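Local coordinates for B12-binding domain-containing protein (PDB 6WTE) that binds cobalamin and a [4Fe-4S] cluster and, as the radical SAM methylase TsrM, transfers methyl groups by a non-radical route, at residues A18-D23 / V253-S258. Numbering follows the deposited sequence.
Sequences APYALD and VDEMES
Glu255 OE2 is gripped by two groups, the phenol of Tyr20, whose OH donates to it at 2.7 Å, and Arg199, whose NH1 forms a salt bridge with it; Arg199 also pairs with Asp23 OD2, so a single guanidinium serves acids of both helices, and Arg247 takes Glu255 OE1. Two arginines are thus likely to keep the buried carboxylate ionised and to fix its rotation. The phenol approaches from above the carboxylate, 36° out of its plane. Seen from the ring, OE2 lies at the edge, close to the ring plane, with Tyr20 CE1 3.3 Å from Glu255 OE2; ring and carboxylate planes stand 81° apart. The two side chains reach for each other from opposite directions. Glu255 does so with CG anti to its N (chi1 -177°) and the chain extended beyond, which carries the carboxylate well clear of its helix. A phenylalanine in place of Tyr20 would probably take one of the partners from Glu255 OE2 and leave the backbone N-H of Leu222, which also bonds to the phenol oxygen, without its acceptor. Tyr20 and Ala21 belong to the B12 pocket, so this bond joins a part of that pocket to the radical SAM core. In the fold, the tyrosine touches the bound cobalamin and points from the 18-23 segment past strand 219-221, packing on Ser220 and Ile221, to meet the carboxylate that Glu255 sends out from helix 249-261, where Val253 and Met256 pack against helix 278-294 and Met256 also touches Ile221.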
loop_
_atom_site.group_PDB
_atom_site.type_symbol
_atom_site.label_atom_id
_atom_site.label_comp_id
_atom_site.label_asym_id
_atom_site.label_seq_id
_atom_site.Cartn_x
_atom_site.Cartn_y
_atom_site.Cartn_z
ATOM N N ALA A 18 6.800 -0.166 9.907
ATOM C CA ALA A 18 6.256 -1.123 10.861
ATOM C C ALA A 18 5.117 -1.916 10.224
ATOM O O ALA A 18 4.271 -1.343 9.526
ATOM C CB ALA A 18 5.752 -0.411 12.118
ATOM N N PRO A 19 5.081 -3.239 10.413
ATOM C CA PRO A 19 3.968 -4.072 9.893
ATOM C C PRO A 19 2.705 -3.926 10.737
ATOM O O PRO A 19 2.343 -4.772 11.562
ATOM C CB PRO A 19 4.548 -5.486 9.962
ATOM C CG PRO A 19 5.503 -5.422 11.109
ATOM C CD PRO A 19 6.132 -4.052 11.045
ATOM N N TYR A 20 2.019 -2.807 10.505
ATOM C CA TYR A 20 0.825 -2.446 11.259
ATOM C C TYR A 20 -0.195 -3.578 11.267
ATOM O O TYR A 20 -0.872 -3.812 12.278
ATOM C CB TYR A 20 0.248 -1.175 10.627
ATOM C CG TYR A 20 -0.876 -0.469 11.343
ATOM C CD1 TYR A 20 -1.247 -0.793 12.646
ATOM C CD2 TYR A 20 -1.565 0.553 10.699
ATOM C CE1 TYR A 20 -2.282 -0.114 13.277
ATOM C CE2 TYR A 20 -2.590 1.234 11.321
ATOM C CZ TYR A 20 -2.945 0.901 12.608
ATOM O OH TYR A 20 -3.976 1.592 13.214
ATOM N N ALA A 21 -0.297 -4.305 10.148
ATOM C CA ALA A 21 -1.211 -5.440 10.057
ATOM C C ALA A 21 -1.065 -6.375 11.246
ATOM O O ALA A 21 -2.061 -6.842 11.807
ATOM C CB ALA A 21 -0.956 -6.212 8.763
ATOM N N LEU A 22 0.173 -6.644 11.658
ATOM C CA LEU A 22 0.379 -7.612 12.725
ATOM C C LEU A 22 -0.116 -7.085 14.070
ATOM O O LEU A 22 -0.568 -7.871 14.911
ATOM C CB LEU A 22 1.858 -8.016 12.783
ATOM C CG LEU A 22 2.433 -8.692 11.525
ATOM C CD1 LEU A 22 3.788 -9.344 11.812
ATOM C CD2 LEU A 22 1.464 -9.734 10.946
ATOM N N ASP A 23 -0.075 -5.764 14.288
ATOM C CA ASP A 23 -0.654 -5.224 15.514
ATOM C C ASP A 23 -2.169 -5.385 15.518
ATOM O O ASP A 23 -2.764 -5.687 16.562
ATOM C CB ASP A 23 -0.277 -3.749 15.691
ATOM C CG ASP A 23 1.092 -3.552 16.334
ATOM O OD1 ASP A 23 1.642 -4.502 16.942
ATOM O OD2 ASP A 23 1.615 -2.417 16.261
ATOM N N VAL A 253 -8.695 7.482 18.346
ATOM C CA VAL A 253 -7.954 8.513 19.063
ATOM C C VAL A 253 -7.223 7.919 20.268
ATOM O O VAL A 253 -6.112 8.348 20.595
ATOM C CB VAL A 253 -8.878 9.678 19.464
ATOM C CG1 VAL A 253 -8.061 10.789 20.100
ATOM C CG2 VAL A 253 -9.623 10.211 18.232
ATOM N N ASP A 254 -7.825 6.928 20.944
ATOM C CA ASP A 254 -7.109 6.211 22.004
ATOM C C ASP A 254 -5.788 5.643 21.491
ATOM O O ASP A 254 -4.751 5.739 22.163
ATOM C CB ASP A 254 -7.958 5.057 22.557
ATOM C CG ASP A 254 -8.982 5.498 23.589
ATOM O OD1 ASP A 254 -9.060 6.700 23.922
ATOM O OD2 ASP A 254 -9.706 4.607 24.088
ATOM N N GLU A 255 -5.818 5.032 20.305
ATOM C CA GLU A 255 -4.611 4.455 19.723
ATOM C C GLU A 255 -3.579 5.525 19.388
ATOM O O GLU A 255 -2.385 5.352 19.663
ATOM C CB GLU A 255 -4.976 3.660 18.474
ATOM C CG GLU A 255 -3.809 2.957 17.818
ATOM C CD GLU A 255 -4.270 2.022 16.716
ATOM O OE1 GLU A 255 -5.463 1.658 16.726
ATOM O OE2 GLU A 255 -3.450 1.658 15.852
ATOM N N MET A 256 -4.021 6.629 18.772
ATOM C CA MET A 256 -3.110 7.732 18.485
ATOM C C MET A 256 -2.512 8.290 19.765
ATOM O O MET A 256 -1.327 8.633 19.804
ATOM C CB MET A 256 -3.839 8.838 17.724
ATOM C CG MET A 256 -4.380 8.384 16.389
ATOM S SD MET A 256 -5.358 9.659 15.581
ATOM C CE MET A 256 -4.068 10.801 15.079
ATOM N N GLU A 257 -3.323 8.388 20.820
ATOM C CA GLU A 257 -2.822 8.886 22.094
ATOM C C GLU A 257 -1.776 7.940 22.666
ATOM O O GLU A 257 -0.760 8.385 23.208
ATOM C CB GLU A 257 -3.982 9.074 23.074
ATOM C CG GLU A 257 -3.634 9.874 24.315
ATOM C CD GLU A 257 -4.839 10.116 25.199
ATOM O OE1 GLU A 257 -5.895 10.530 24.672
ATOM O OE2 GLU A 257 -4.729 9.896 26.421
ATOM N N SER A 258 -2.002 6.627 22.529
ATOM C CA SER A 258 -1.034 5.642 23.006
ATOM C C SER A 258 0.285 5.757 22.255
ATOM O O SER A 258 1.361 5.687 22.861
ATOM C CB SER A 258 -1.602 4.230 22.860
ATOM O OG SER A 258 -0.672 3.268 23.338
#